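Local coordinates for protein minor fimbrium tip subunit Mfa3 (Porphyromonas gingivalis ATCC 33277, PDB 5NF4) that forms part of the tip of the minor fimbriae, filamentous pili that mediate biofilm formation and adhesion to host cells and to other oral bacteria, at residues Phe114-Ile119 with Ser133-Phe138. Residues are numbered along the deposited sequence; the frame is centred on the assembly and turned at random.
With FMT (formic acid), chain C.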
ATOM      1  N   PHE A 114     -10.902  -0.856  13.893  1.00 29.88           N
ATOM      2  CA  PHE A 114      -9.554  -0.686  13.344  1.00 29.66           C
ATOM      3  C   PHE A 114      -8.960  -2.062  13.137  1.00 32.14           C
ATOM      4  O   PHE A 114      -8.950  -2.874  14.047  1.00 32.30           O
ATOM      5  CB  PHE A 114      -8.639   0.130  14.268  1.00 28.79           C
ATOM      6  CG  PHE A 114      -9.080   1.540  14.472  1.00 31.38           C
ATOM      7  CD1 PHE A 114     -10.138   1.821  15.341  1.00 30.48           C
ATOM      8  CD2 PHE A 114      -8.447   2.593  13.825  1.00 31.09           C
ATOM      9  CE1 PHE A 114     -10.546   3.125  15.555  1.00 30.70           C
ATOM     10  CE2 PHE A 114      -8.849   3.906  14.040  1.00 31.64           C
ATOM     11  CZ  PHE A 114      -9.937   4.167  14.910  1.00 32.85           C
ATOM     12  N   PHE A 115      -8.400  -2.281  11.943  1.00 31.68           N
ATOM     13  CA  PHE A 115      -7.777  -3.538  11.597  1.00 31.06           C
ATOM     14  C   PHE A 115      -6.337  -3.244  11.159  1.00 33.00           C
ATOM     15  O   PHE A 115      -6.115  -2.398  10.296  1.00 33.49           O
ATOM     16  CB  PHE A 115      -8.512  -4.258  10.469  1.00 32.66           C
ATOM     17  CG  PHE A 115      -9.886  -4.747  10.861  1.00 33.06           C
ATOM     18  CD1 PHE A 115     -10.990  -3.923  10.731  1.00 32.75           C
ATOM     19  CD2 PHE A 115     -10.047  -6.012  11.378  1.00 33.54           C
ATOM     20  CE1 PHE A 115     -12.246  -4.367  11.085  1.00 32.85           C
ATOM     21  CE2 PHE A 115     -11.309  -6.485  11.742  1.00 37.67           C
ATOM     22  CZ  PHE A 115     -12.408  -5.663  11.598  1.00 34.44           C
ATOM     23  N   VAL A 116      -5.398  -3.953  11.773  1.00 31.41           N
ATOM     24  CA  VAL A 116      -3.957  -3.777  11.508  1.00 29.14           C
ATOM     25  C   VAL A 116      -3.338  -5.162  11.311  1.00 31.08           C
ATOM     26  O   VAL A 116      -3.420  -5.998  12.191  1.00 33.62           O
ATOM     27  CB  VAL A 116      -3.261  -3.027  12.674  1.00 33.89           C
ATOM     28  CG1 VAL A 116      -1.789  -2.893  12.414  1.00 40.16           C
ATOM     29  CG2 VAL A 116      -3.858  -1.615  12.813  1.00 33.33           C
ATOM     30  N   ALA A 117      -2.671  -5.387  10.168  1.00 31.78           N
ATOM     31  CA  ALA A 117      -2.113  -6.681   9.857  1.00 31.03           C
ATOM     32  C   ALA A 117      -0.614  -6.599   9.640  1.00 30.67           C
ATOM     33  O   ALA A 117      -0.122  -5.570   9.177  1.00 32.10           O
ATOM     34  CB  ALA A 117      -2.762  -7.270   8.620  1.00 34.94           C
ATOM     35  N   ASN A 118       0.065  -7.674  10.036  1.00 31.67           N
ATOM     36  CA  ASN A 118       1.494  -7.841   9.782  1.00 32.98           C
ATOM     37  C   ASN A 118       2.379  -6.750  10.392  1.00 35.14           C
ATOM     38  O   ASN A 118       3.444  -6.438   9.873  1.00 37.20           O
ATOM     39  CB  ASN A 118       1.711  -7.905   8.279  1.00 30.97           C
ATOM     40  CG  ASN A 118       1.077  -9.133   7.663  1.00 36.66           C
ATOM     41  OD1 ASN A 118       0.832 -10.120   8.362  1.00 40.55           O
ATOM     42  ND2 ASN A 118       0.855  -9.103   6.342  1.00 37.51           N
ATOM     43  N   ILE A 119       1.948  -6.202  11.504  1.00 36.37           N
ATOM     44  CA  ILE A 119       2.758  -5.256  12.260  1.00 35.23           C
ATOM     45  C   ILE A 119       3.528  -6.006  13.356  1.00 35.00           C
ATOM     46  O   ILE A 119       2.946  -6.730  14.164  1.00 33.91           O
ATOM     47  CB  ILE A 119       1.855  -4.144  12.849  1.00 36.51           C
ATOM     48  CG1 ILE A 119       1.261  -3.294  11.716  1.00 46.10           C
ATOM     49  CG2 ILE A 119       2.611  -3.273  13.845  1.00 34.74           C
ATOM     50  CD1 ILE A 119       2.295  -2.628  10.805  1.00 48.26           C
ATOM     51  N   SER A 133      -8.318   7.784  20.960  1.00 33.09           N
ATOM     52  CA  SER A 133      -7.301   8.807  20.715  1.00 34.45           C
ATOM     53  C   SER A 133      -5.936   8.149  20.504  1.00 31.89           C
ATOM     54  O   SER A 133      -5.200   8.481  19.543  1.00 31.95           O
ATOM     55  CB  SER A 133      -7.253   9.811  21.884  1.00 37.10           C
ATOM     56  OG  SER A 133      -6.153  10.688  21.726  1.00 39.69           O
ATOM     57  N   ASP A 134      -5.601   7.198  21.385  1.00 30.05           N
ATOM     58  CA  ASP A 134      -4.373   6.422  21.239  1.00 30.35           C
ATOM     59  C   ASP A 134      -4.370   5.659  19.929  1.00 31.11           C
ATOM     60  O   ASP A 134      -3.347   5.525  19.266  1.00 30.49           O
ATOM     61  CB  ASP A 134      -4.190   5.423  22.372  1.00 29.23           C
ATOM     62  CG  ASP A 134      -3.990   6.085  23.723  1.00 35.43           C
ATOM     63  OD1 ASP A 134      -3.537   7.236  23.779  1.00 35.51           O
ATOM     64  OD2 ASP A 134      -4.311   5.438  24.741  1.00 36.89           O
ATOM     65  N   MET A 135      -5.521   5.100  19.595  1.00 28.48           N
ATOM     66  CA  MET A 135      -5.639   4.264  18.412  1.00 27.88           C
ATOM     67  C   MET A 135      -5.362   5.085  17.149  1.00 29.80           C
ATOM     68  O   MET A 135      -4.589   4.675  16.257  1.00 30.38           O
ATOM     69  CB  MET A 135      -7.044   3.628  18.327  1.00 29.79           C
ATOM     70  CG  MET A 135      -7.225   2.708  17.101  1.00 29.19           C
ATOM     71  SD  MET A 135      -6.456   1.131  17.284  1.00 30.56           S
ATOM     72  CE  MET A 135      -5.180   1.197  16.025  1.00 32.04           C
ATOM     73  N   ASN A 136      -5.970   6.259  17.063  1.00 30.21           N
ATOM     74  CA  ASN A 136      -5.688   7.139  15.938  1.00 28.90           C
ATOM     75  C   ASN A 136      -4.223   7.616  15.881  1.00 30.55           C
ATOM     76  O   ASN A 136      -3.653   7.681  14.795  1.00 29.33           O
ATOM     77  CB  ASN A 136      -6.625   8.318  15.940  1.00 33.64           C
ATOM     78  CG  ASN A 136      -8.011   7.927  15.407  1.00 37.04           C
ATOM     79  OD1 ASN A 136      -8.122   7.309  14.347  1.00 36.54           O
ATOM     80  ND2 ASN A 136      -9.049   8.245  16.149  1.00 41.35           N
ATOM     81  N   HIS A 137      -3.627   7.932  17.027  1.00 29.05           N
ATOM     82  CA  HIS A 137      -2.193   8.267  17.036  1.00 30.31           C
ATOM     83  C   HIS A 137      -1.381   7.106  16.482  1.00 30.33           C
ATOM     84  O   HIS A 137      -0.447   7.318  15.675  1.00 28.35           O
ATOM     85  CB  HIS A 137      -1.719   8.644  18.456  1.00 32.62           C
ATOM     86  CG  HIS A 137      -2.135  10.020  18.908  1.00 33.95           C
ATOM     87  ND1 HIS A 137      -2.016  11.151  18.126  1.00 40.10           N
ATOM     88  CD2 HIS A 137      -2.643  10.442  20.092  1.00 31.58           C
ATOM     89  CE1 HIS A 137      -2.455  12.204  18.804  1.00 39.08           C
ATOM     90  NE2 HIS A 137      -2.840  11.801  20.000  1.00 35.79           N
ATOM     91  N   PHE A 138      -1.705   5.880  16.894  1.00 30.46           N
ATOM     92  CA  PHE A 138      -0.983   4.703  16.445  1.00 30.97           C
ATOM     93  C   PHE A 138      -1.105   4.547  14.934  1.00 30.08           C
ATOM     94  O   PHE A 138      -0.108   4.274  14.243  1.00 28.55           O
ATOM     95  CB  PHE A 138      -1.509   3.441  17.160  1.00 29.07           C
ATOM     96  CG  PHE A 138      -0.750   2.176  16.839  1.00 29.09           C
ATOM     97  CD1 PHE A 138      -1.067   1.424  15.702  1.00 30.10           C
ATOM     98  CD2 PHE A 138       0.300   1.758  17.649  1.00 29.15           C
ATOM     99  CE1 PHE A 138      -0.367   0.244  15.419  1.00 33.49           C
ATOM    100  CE2 PHE A 138       1.018   0.608  17.360  1.00 31.43           C
ATOM    101  CZ  PHE A 138       0.696  -0.154  16.248  1.00 31.60           C
TER
HETATM  102  C   FMT C 501      -0.054  12.206  14.640  1.00 53.42           C
HETATM  103  O1  FMT C 501       0.979  12.788  14.945  1.00 62.55           O
HETATM  104  O2  FMT C 501      -0.681  11.568  15.482  1.00 48.36           O
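Just before I119, which meets F138 across the contact, N118 ND2 donates hydrogen bonds to the backbone oxygens of R68 and F159. I119 CG2 lies 4.4 Å from F138 CZ, at the ring edge. Asparagine suits this turn because it readily adopts the left-handed backbone found here, while its amide bonds to neighbouring main chain. Further back along the strand, F114 offers a ring face to M135 of the helix, whose CG sits almost squarely over it, 3.3 Å from the centroid, a CH-pi contact. A flexible thioether fits well here: CG stands anti to the backbone N (chi1 -179°), and the chain then bends, so SD meets the same ring obliquely, 4.4 Å from the centroid, as a Met-aromatic contact. In this β-rich fimbrillin fold, helix 132-140 thus covers one face of strand 109-117; F114 and V116 point toward it, F115 away. M135 CE continues to V116 CG2, 4.5 Å away, and M135 also packs on L75 and F77 of the adjacent strand 71-78. N136 places OD1 3.5 Å from F114 CE2, near the ring plane, where edge hydrogens are slightly positive. Exposed H137 donates a nearly straight bond from ND1 to O2 of formic acid (3.0 Å), probably from the crystallisation liquor.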